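Local coordinates for protein blue-light receptor of the BLUF-family (Rhodobacter sphaeroides, PDB 2BYC) that probably acts as a blue-light photoreceptor, sensing light through a bound flavin held in a small alpha/beta domain, at residues A[11-16]-A[73-78]; A[47-52]-A[112-117]; A[40-45]-A[123-128]. All coordinates share one frame; numbering follows the deposited sequence.

Interaction 1: A[11-16]-A[73-78]; sequences RSRVRL and RHQEIL. With FMN (flavin mononucleotide), chain C.
Both S12 OG (chi1 62°) and H74 CG (chi1 59°) occupy the crowded position between their own backbone N and carbonyl carbon, and this pair of torsions brings the hydroxyl to the edge of the imidazole. S12 OG and H74 ND1 lie 2.7 Å apart and share a hydrogen bond near the ring plane, while H74 NE2 is bonded to I68 O, so the ring is tied at both nitrogens and its rotation is fixed. Its faces are covered as well. The flavin methyl C8M sits over the centre of one face, 3.7 Å above the plane, and on the opposite face I77 CD1 rests nearer the rim. An alanine in place of H74 would probably leave S12 without this partner and deprive the flavin's dimethylbenzene end of a supporting wall. R73, bent at chi3, carries its guanidinium away from the strand to a salt bridge with D71, and R73 NH2 comes within 3.7 Å of FMN O3'. The backbones bind antiparallel: R13 N gives Q75 O a straight bond of 2.7 Å (162° at the hydrogen), Q75 N answers to R13 O, and R11 pairs likewise with L78. Beyond R13, R15 N reaches R73 O at 2.7 Å from well above the carbonyl plane. On the face that also carries R11 and L78, Q75 CG packs on R13 CB at 3.5 Å. Between the R13–Q75 and R11–L78 pairs the register slips by one residue where the chain turns at E76, a beta bulge at the flavin pocket of the BLUF domain.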
# COMPACT_ATOMS: atom_id res chain seq x y z
N ARG A 11 -2.34 2.94 -7.62
CA ARG A 11 -3.76 2.62 -7.54
C ARG A 11 -3.94 1.61 -8.63
O ARG A 11 -3.30 1.75 -9.69
CB ARG A 11 -4.56 3.87 -7.91
CG ARG A 11 -6.02 3.74 -7.66
CD ARG A 11 -6.76 5.06 -7.92
NE ARG A 11 -6.84 5.30 -9.34
CZ ARG A 11 -7.94 5.13 -10.06
NH1 ARG A 11 -9.08 4.77 -9.47
NH2 ARG A 11 -7.91 5.36 -11.37
N SER A 12 -4.75 0.58 -8.38
CA SER A 12 -5.13 -0.42 -9.41
C SER A 12 -6.54 -0.79 -9.24
O SER A 12 -7.13 -0.54 -8.20
CB SER A 12 -4.31 -1.69 -9.32
OG SER A 12 -4.50 -2.34 -8.11
N ARG A 13 -7.10 -1.37 -10.31
CA ARG A 13 -8.43 -1.97 -10.25
C ARG A 13 -8.34 -3.39 -9.82
O ARG A 13 -7.60 -4.19 -10.38
CB ARG A 13 -9.05 -2.04 -11.63
CG ARG A 13 -9.91 -0.91 -11.93
CD ARG A 13 -11.35 -1.35 -12.12
NE ARG A 13 -12.22 -0.18 -11.94
CZ ARG A 13 -13.54 -0.24 -11.80
NH1 ARG A 13 -14.15 -1.44 -11.82
NH2 ARG A 13 -14.23 0.88 -11.60
N VAL A 14 -9.17 -3.71 -8.86
CA VAL A 14 -9.29 -5.06 -8.35
C VAL A 14 -9.69 -6.05 -9.44
O VAL A 14 -10.54 -5.76 -10.24
CB VAL A 14 -10.28 -5.07 -7.22
CG1 VAL A 14 -10.86 -6.39 -7.01
CG2 VAL A 14 -9.57 -4.58 -5.98
N ARG A 15 -9.04 -7.20 -9.48
CA ARG A 15 -9.46 -8.19 -10.40
C ARG A 15 -9.40 -9.57 -9.75
O ARG A 15 -8.61 -10.46 -10.14
CB ARG A 15 -8.63 -8.09 -11.66
CG ARG A 15 -9.28 -8.76 -12.80
CD ARG A 15 -8.21 -9.35 -13.67
NE ARG A 15 -8.77 -9.75 -14.94
CZ ARG A 15 -8.06 -10.00 -16.03
NH1 ARG A 15 -6.71 -9.89 -16.00
NH2 ARG A 15 -8.70 -10.38 -17.13
N LEU A 16 -10.27 -9.74 -8.76
CA LEU A 16 -10.21 -10.87 -7.82
C LEU A 16 -11.27 -11.95 -8.11
O LEU A 16 -12.44 -11.65 -8.17
CB LEU A 16 -10.47 -10.32 -6.42
CG LEU A 16 -9.52 -9.28 -5.87
CD1 LEU A 16 -9.87 -9.11 -4.43
CD2 LEU A 16 -8.14 -9.83 -6.00
N ARG A 73 -4.25 -10.13 -10.56
CA ARG A 73 -5.39 -9.91 -9.68
C ARG A 73 -5.73 -8.45 -9.58
O ARG A 73 -6.58 -8.05 -8.75
CB ARG A 73 -5.15 -10.56 -8.31
CG ARG A 73 -4.99 -12.12 -8.39
CD ARG A 73 -4.54 -12.69 -7.08
NE ARG A 73 -3.10 -12.59 -6.98
CZ ARG A 73 -2.39 -13.06 -5.97
NH1 ARG A 73 -2.98 -13.70 -4.94
NH2 ARG A 73 -1.08 -12.84 -5.96
N HIS A 74 -5.08 -7.63 -10.40
CA HIS A 74 -5.47 -6.20 -10.53
C HIS A 74 -5.09 -5.68 -11.89
O HIS A 74 -4.24 -6.25 -12.50
CB HIS A 74 -4.90 -5.28 -9.41
CG HIS A 74 -3.39 -5.25 -9.30
ND1 HIS A 74 -2.75 -4.33 -8.50
CD2 HIS A 74 -2.41 -6.00 -9.85
CE1 HIS A 74 -1.44 -4.53 -8.54
NE2 HIS A 74 -1.21 -5.53 -9.35
N GLN A 75 -5.69 -4.57 -12.31
CA GLN A 75 -5.43 -4.00 -13.63
C GLN A 75 -5.40 -2.51 -13.57
O GLN A 75 -5.74 -1.93 -12.55
CB GLN A 75 -6.57 -4.35 -14.60
CG GLN A 75 -7.93 -4.35 -13.96
CD GLN A 75 -9.02 -5.09 -14.78
OE1 GLN A 75 -8.74 -5.99 -15.60
NE2 GLN A 75 -10.28 -4.70 -14.56
N GLU A 76 -5.03 -1.90 -14.71
CA GLU A 76 -4.96 -0.47 -14.85
C GLU A 76 -4.09 0.11 -13.75
O GLU A 76 -4.49 1.01 -13.05
CB GLU A 76 -6.35 0.11 -14.73
CG GLU A 76 -7.34 -0.39 -15.80
CD GLU A 76 -8.74 0.18 -15.59
OE1 GLU A 76 -8.86 1.38 -15.18
OE2 GLU A 76 -9.73 -0.58 -15.83
N ILE A 77 -2.93 -0.46 -13.55
CA ILE A 77 -2.06 0.00 -12.41
C ILE A 77 -1.48 1.33 -12.83
O ILE A 77 -0.89 1.44 -13.95
CB ILE A 77 -0.97 -1.03 -12.20
CG1 ILE A 77 -1.64 -2.34 -11.79
CG2 ILE A 77 0.06 -0.57 -11.20
CD1 ILE A 77 -0.83 -3.53 -12.17
N LEU A 78 -1.56 2.31 -11.94
CA LEU A 78 -0.89 3.53 -12.24
C LEU A 78 -0.39 4.15 -10.94
O LEU A 78 -1.08 4.24 -9.97
CB LEU A 78 -1.92 4.38 -12.98
CG LEU A 78 -1.48 5.69 -13.54
CD1 LEU A 78 -0.65 5.46 -14.81
CD2 LEU A 78 -2.76 6.55 -13.80
N1 FMN C . 3.62 -9.35 -3.04
C2 FMN C . 4.60 -8.97 -2.15
O2 FMN C . 5.57 -9.72 -1.92
N3 FMN C . 4.53 -7.78 -1.49
C4 FMN C . 3.45 -7.01 -1.73
O4 FMN C . 3.40 -5.94 -1.22
C4A FMN C . 2.44 -7.38 -2.63
N5 FMN C . 1.35 -6.56 -2.84
C5A FMN C . 0.37 -6.88 -3.80
C6 FMN C . -0.69 -6.04 -4.04
C7 FMN C . -1.72 -6.36 -4.94
C7M FMN C . -2.80 -5.34 -5.30
C8 FMN C . -1.63 -7.56 -5.62
C8M FMN C . -2.65 -7.96 -6.67
C9 FMN C . -0.55 -8.41 -5.40
C9A FMN C . 0.47 -8.06 -4.46
N10 FMN C . 1.56 -8.92 -4.21
C10 FMN C . 2.55 -8.55 -3.30
C1' FMN C . 1.57 -10.34 -4.65
C2' FMN C . 2.73 -10.38 -5.60
O2' FMN C . 2.14 -9.97 -6.80
C3' FMN C . 3.44 -11.74 -5.75
O3' FMN C . 2.61 -12.60 -6.48
C4' FMN C . 3.85 -12.46 -4.48
O4' FMN C . 4.93 -11.81 -3.77
C5' FMN C . 4.34 -13.86 -4.83
O5' FMN C . 3.44 -14.94 -4.59
P FMN C . 4.16 -16.38 -4.64
O1P FMN C . 3.19 -17.51 -4.25
O2P FMN C . 4.58 -16.52 -6.10
O3P FMN C . 5.31 -16.18 -3.69

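Interaction 2: A[47-52]-A[112-117]; sequences GVHFVQ and RLDLSG. With FMN (flavin mononucleotide), chain C.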
# COMPACT_ATOMS: atom_id res chain seq x y z
N GLY A 47 -12.86 -2.94 -2.34
CA GLY A 47 -13.70 -3.81 -3.12
C GLY A 47 -13.63 -3.52 -4.61
O GLY A 47 -14.05 -4.34 -5.40
N VAL A 48 -13.10 -2.37 -5.00
CA VAL A 48 -13.06 -2.01 -6.42
C VAL A 48 -11.67 -1.68 -6.91
O VAL A 48 -11.32 -1.98 -8.04
CB VAL A 48 -13.99 -0.80 -6.67
CG1 VAL A 48 -14.08 -0.39 -8.13
CG2 VAL A 48 -15.39 -1.11 -6.11
N HIS A 49 -10.91 -1.01 -6.05
CA HIS A 49 -9.58 -0.48 -6.38
C HIS A 49 -8.67 -0.95 -5.23
O HIS A 49 -9.18 -1.22 -4.18
CB HIS A 49 -9.62 1.02 -6.35
CG HIS A 49 -10.27 1.60 -7.56
ND1 HIS A 49 -9.74 1.43 -8.83
CD2 HIS A 49 -11.45 2.24 -7.72
CE1 HIS A 49 -10.53 2.02 -9.71
NE2 HIS A 49 -11.57 2.52 -9.06
N PHE A 50 -7.38 -1.13 -5.47
CA PHE A 50 -6.37 -1.20 -4.36
C PHE A 50 -5.60 0.07 -4.48
O PHE A 50 -5.41 0.60 -5.60
CB PHE A 50 -5.36 -2.27 -4.73
CG PHE A 50 -5.83 -3.68 -4.56
CD1 PHE A 50 -5.86 -4.57 -5.65
CD2 PHE A 50 -6.23 -4.16 -3.33
CE1 PHE A 50 -6.25 -5.93 -5.46
CE2 PHE A 50 -6.64 -5.47 -3.17
CZ PHE A 50 -6.62 -6.36 -4.26
N VAL A 51 -5.19 0.59 -3.33
CA VAL A 51 -4.17 1.66 -3.28
C VAL A 51 -3.11 1.03 -2.41
O VAL A 51 -3.39 0.56 -1.35
CB VAL A 51 -4.74 2.99 -2.72
CG1 VAL A 51 -3.62 3.98 -2.56
CG2 VAL A 51 -5.79 3.60 -3.76
N GLN A 52 -1.89 0.94 -2.95
CA GLN A 52 -0.78 0.37 -2.20
C GLN A 52 0.36 1.37 -2.04
O GLN A 52 0.69 2.06 -2.97
CB GLN A 52 -0.32 -0.98 -2.78
CG GLN A 52 0.62 -1.62 -1.82
CD GLN A 52 1.11 -2.95 -2.29
OE1 GLN A 52 1.27 -3.21 -3.49
NE2 GLN A 52 1.35 -3.81 -1.35
N ARG A 112 -13.62 5.76 -1.56
CA ARG A 112 -13.72 5.43 -2.96
C ARG A 112 -12.33 5.19 -3.54
O ARG A 112 -12.21 4.49 -4.55
CB ARG A 112 -14.48 6.49 -3.79
CG ARG A 112 -16.03 6.39 -3.61
CD ARG A 112 -16.83 6.81 -4.86
NE ARG A 112 -18.16 7.28 -4.44
CZ ARG A 112 -19.01 8.03 -5.15
NH1 ARG A 112 -18.74 8.42 -6.39
NH2 ARG A 112 -20.17 8.39 -4.59
N LEU A 113 -11.30 5.80 -2.94
CA LEU A 113 -9.91 5.59 -3.46
C LEU A 113 -9.77 6.02 -4.95
O LEU A 113 -9.17 5.33 -5.83
CB LEU A 113 -9.51 4.14 -3.29
CG LEU A 113 -9.43 3.61 -1.87
CD1 LEU A 113 -8.79 2.23 -1.96
CD2 LEU A 113 -8.56 4.52 -1.09
N ASP A 114 -10.32 7.18 -5.21
CA ASP A 114 -10.32 7.65 -6.55
C ASP A 114 -9.02 8.36 -6.75
O ASP A 114 -8.51 8.34 -7.88
CB ASP A 114 -11.52 8.50 -6.88
CG ASP A 114 -12.52 7.73 -7.69
OD1 ASP A 114 -12.02 6.87 -8.46
OD2 ASP A 114 -13.78 7.92 -7.56
N LEU A 115 -8.45 8.85 -5.64
CA LEU A 115 -7.28 9.74 -5.60
C LEU A 115 -7.41 10.97 -6.53
O LEU A 115 -6.43 11.34 -7.16
CB LEU A 115 -5.96 9.00 -5.94
CG LEU A 115 -5.16 8.14 -4.95
CD1 LEU A 115 -5.94 7.44 -3.87
CD2 LEU A 115 -4.31 7.17 -5.75
N SER A 116 -8.58 11.59 -6.63
CA SER A 116 -8.72 12.73 -7.53
C SER A 116 -8.29 13.99 -6.86
O SER A 116 -7.84 14.93 -7.52
CB SER A 116 -10.17 12.91 -7.88
OG SER A 116 -10.77 11.67 -8.10
N GLY A 117 -8.49 14.03 -5.55
CA GLY A 117 -7.97 15.09 -4.73
C GLY A 117 -6.47 15.09 -4.80
O GLY A 117 -5.84 14.00 -4.85
N1 FMN C . 3.62 -9.35 -3.04
C2 FMN C . 4.60 -8.97 -2.15
O2 FMN C . 5.57 -9.72 -1.92
N3 FMN C . 4.53 -7.78 -1.49
C4 FMN C . 3.45 -7.01 -1.73
O4 FMN C . 3.40 -5.94 -1.22
C4A FMN C . 2.44 -7.38 -2.63
N5 FMN C . 1.35 -6.56 -2.84
C5A FMN C . 0.37 -6.88 -3.80
C6 FMN C . -0.69 -6.04 -4.04
C7 FMN C . -1.72 -6.36 -4.94
C7M FMN C . -2.80 -5.34 -5.30
C8 FMN C . -1.63 -7.56 -5.62
C8M FMN C . -2.65 -7.96 -6.67
C9 FMN C . -0.55 -8.41 -5.40
C9A FMN C . 0.47 -8.06 -4.46
N10 FMN C . 1.56 -8.92 -4.21
C10 FMN C . 2.55 -8.55 -3.30
C1' FMN C . 1.57 -10.34 -4.65
C2' FMN C . 2.73 -10.38 -5.60
O2' FMN C . 2.14 -9.97 -6.80
C3' FMN C . 3.44 -11.74 -5.75
O3' FMN C . 2.61 -12.60 -6.48
C4' FMN C . 3.85 -12.46 -4.48
O4' FMN C . 4.93 -11.81 -3.77
C5' FMN C . 4.34 -13.86 -4.83
O5' FMN C . 3.44 -14.94 -4.59
P FMN C . 4.16 -16.38 -4.64
O1P FMN C . 3.19 -17.51 -4.25
O2P FMN C . 4.58 -16.52 -6.10
O3P FMN C . 5.31 -16.18 -3.69
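V51 CG2, anti to its own carbonyl carbon, is the point on which the tight half of this contact turns. L113 crosses it obliquely, with L113 CD1 3.8 Å from V51 CG2, and from two residues further along the loop L115 CD1 also comes to 3.8 Å of V51 CG2. Left-handed backbone angles at both L113 and L115 help the loop fold its leucines onto the strand, and L113 continues onto L44 and L124. H49 lies alongside, its CB 4.4 Å from L113 CB. Burial has a price here: L113 O is enclosed with no polar partner in the model. Strand 49-55 is a central strand of the BLUF sheet, and its other face belongs to the flavin. There the F50 ring receives methyl C7M over one face, F50 CD1 standing 3.2 Å from FMN C7M. The extended Q52 chain brings its amide to the isoalloxazine, where Q52 NE2 donates to FMN N5 at 3.1 Å and to FMN O4 at 3.0 Å; both bonds are bent, and Q52 OE1 is bonded to Y10 OH, the Tyr–Gln–flavin linkage familiar from BLUF photoreceptors. Toward solvent the loop loosens. H49 NE2 and D114 OD1 stay 4.4 Å apart, too far to bond, although a negative carboxylate there might somewhat favour a protonated imidazole. D114 has a long, weak ion pair with R11, and the R112 side chain leads away from the strand into the exposed margin.

Interaction 3: A[40-45]-A[123-128]; sequences TGILLY and ELHRTI
T40 OG1, at the start of strand 40-45, is gripped by two hydrogen bonds, one with R88 NH1 and one with E55 OE2. On the helix, E123 O also has two, from T127 N at 2.9 Å and a weak one from T127 OG1 at 3.4 Å. None of these crosses the contact, which has no hydrogen bond of its own and rests mainly on aliphatic side chains. Strand and helix run at 108° to each other, their segment axes 11.1 Å apart at closest approach, and the gap is filled by methyl groups. I128 CD1 meets two strand residues tip to tip, touching I42 CD1 at 3.8 Å and L44 CD2 at 3.8 Å. The crowded chi1 of I42 (48°) directs its CG1 branch at the helix, where I42 CD1 also lies against the ring edge of H125. L44 CD2 is shared, because L124 crosses it obliquely with L124 CD2 at 3.8 Å. Away from the sheet, R126 NH1 and E123 OE2 form a salt bridge of 2.5 Å on the outer side of the helix. Between strand 40-45 and helix segment 123-128 the packing is thus mainly of methyl groups, with no directional bond, so the helix position here rests on the fit of side chains.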
# COMPACT_ATOMS: atom_id res chain seq x y z
N THR A 40 8.10 -2.08 3.67
CA THR A 40 7.02 -1.92 4.62
C THR A 40 5.96 -1.10 3.95
O THR A 40 6.24 -0.46 2.96
CB THR A 40 7.51 -1.17 5.91
OG1 THR A 40 8.13 0.09 5.57
CG2 THR A 40 8.39 -2.06 6.70
N GLY A 41 4.73 -1.16 4.42
CA GLY A 41 3.71 -0.35 3.77
C GLY A 41 2.30 -0.84 4.07
O GLY A 41 2.10 -1.70 4.99
N ILE A 42 1.36 -0.34 3.30
CA ILE A 42 -0.04 -0.57 3.57
C ILE A 42 -0.75 -0.82 2.21
O ILE A 42 -0.37 -0.27 1.20
CB ILE A 42 -0.71 0.64 4.36
CG1 ILE A 42 -0.34 1.99 3.69
CG2 ILE A 42 -0.27 0.73 5.78
CD1 ILE A 42 -1.40 3.14 3.80
N LEU A 43 -1.77 -1.66 2.25
CA LEU A 43 -2.60 -1.90 1.11
C LEU A 43 -4.02 -1.59 1.44
O LEU A 43 -4.59 -2.10 2.42
CB LEU A 43 -2.50 -3.34 0.84
CG LEU A 43 -3.29 -4.04 -0.28
CD1 LEU A 43 -2.99 -3.42 -1.62
CD2 LEU A 43 -3.06 -5.54 -0.25
N LEU A 44 -4.63 -0.73 0.65
CA LEU A 44 -5.99 -0.32 0.93
C LEU A 44 -6.82 -1.07 -0.08
O LEU A 44 -6.47 -1.08 -1.22
CB LEU A 44 -6.18 1.23 0.81
CG LEU A 44 -5.30 2.11 1.70
CD1 LEU A 44 -3.90 2.17 1.29
CD2 LEU A 44 -5.72 3.48 1.55
N TYR A 45 -7.93 -1.63 0.36
CA TYR A 45 -8.76 -2.41 -0.50
C TYR A 45 -10.22 -1.99 -0.20
O TYR A 45 -10.60 -2.03 0.94
CB TYR A 45 -8.49 -3.88 -0.30
CG TYR A 45 -9.59 -4.73 -0.89
CD1 TYR A 45 -9.71 -4.92 -2.26
CD2 TYR A 45 -10.54 -5.31 -0.04
CE1 TYR A 45 -10.77 -5.69 -2.79
CE2 TYR A 45 -11.55 -6.07 -0.54
CZ TYR A 45 -11.69 -6.24 -1.88
OH TYR A 45 -12.77 -7.01 -2.30
N GLU A 123 -3.41 12.53 2.85
CA GLU A 123 -4.49 12.36 3.82
C GLU A 123 -4.60 10.95 4.29
O GLU A 123 -4.69 10.72 5.48
CB GLU A 123 -5.84 12.72 3.20
CG GLU A 123 -7.03 12.59 4.18
CD GLU A 123 -7.43 13.92 4.80
OE1 GLU A 123 -8.50 13.98 5.46
OE2 GLU A 123 -6.69 14.91 4.60
N LEU A 124 -4.62 10.01 3.34
CA LEU A 124 -4.65 8.58 3.66
C LEU A 124 -3.46 8.25 4.52
O LEU A 124 -3.60 7.61 5.56
CB LEU A 124 -4.68 7.73 2.38
CG LEU A 124 -6.06 7.68 1.67
CD1 LEU A 124 -5.87 7.13 0.27
CD2 LEU A 124 -7.17 6.87 2.43
N HIS A 125 -2.29 8.75 4.14
CA HIS A 125 -1.08 8.45 4.91
C HIS A 125 -1.16 8.98 6.35
O HIS A 125 -0.77 8.33 7.30
CB HIS A 125 0.16 9.04 4.22
CG HIS A 125 0.63 8.30 3.00
ND1 HIS A 125 0.25 7.02 2.68
CD2 HIS A 125 1.50 8.68 2.04
CE1 HIS A 125 0.85 6.64 1.57
NE2 HIS A 125 1.62 7.63 1.16
N ARG A 126 -1.66 10.18 6.48
CA ARG A 126 -1.79 10.85 7.74
C ARG A 126 -2.77 10.12 8.65
O ARG A 126 -2.49 9.84 9.80
CB ARG A 126 -2.31 12.27 7.46
CG ARG A 126 -2.39 13.20 8.64
CD ARG A 126 -3.03 14.54 8.25
NE ARG A 126 -4.46 14.47 8.45
CZ ARG A 126 -5.34 14.81 7.52
NH1 ARG A 126 -4.92 15.28 6.34
NH2 ARG A 126 -6.64 14.67 7.79
N THR A 127 -3.94 9.82 8.15
CA THR A 127 -4.92 9.29 9.03
C THR A 127 -4.63 7.85 9.37
O THR A 127 -4.84 7.41 10.51
CB THR A 127 -6.34 9.48 8.45
OG1 THR A 127 -6.57 8.56 7.39
CG2 THR A 127 -6.50 10.88 7.92
N ILE A 128 -4.20 7.07 8.39
CA ILE A 128 -3.75 5.69 8.67
C ILE A 128 -2.53 5.60 9.61
O ILE A 128 -2.61 4.90 10.63
CB ILE A 128 -3.52 4.86 7.36
CG1 ILE A 128 -4.80 5.01 6.50
CG2 ILE A 128 -3.22 3.43 7.79
CD1 ILE A 128 -4.75 4.38 5.08

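How the interactions relate
Interaction 3 is fully buried, interaction 2 partly so, and interaction 1 lies at the surface. All three use one sheet: strand 49-55 of interaction 2 is flanked by strand 5-14 of interaction 1, through S12 O–F50 N and V14 N–V48 O, and by strand 40-45 of interaction 3, through V51 O–L44 N. Chemistry follows position. Interaction 1 joins strand to strand through backbone hydrogen bonds and one side-chain bond; on the face turned toward the C-terminal region, loop 112-117 and helix 120-131 are held mainly by aliphatic contacts, with no hydrogen bond across either pair of segments. Interactions 1 and 2 both touch the flavin, whereas the I42 side chain of interaction 3 stays about 10 Å from it, nearest atoms.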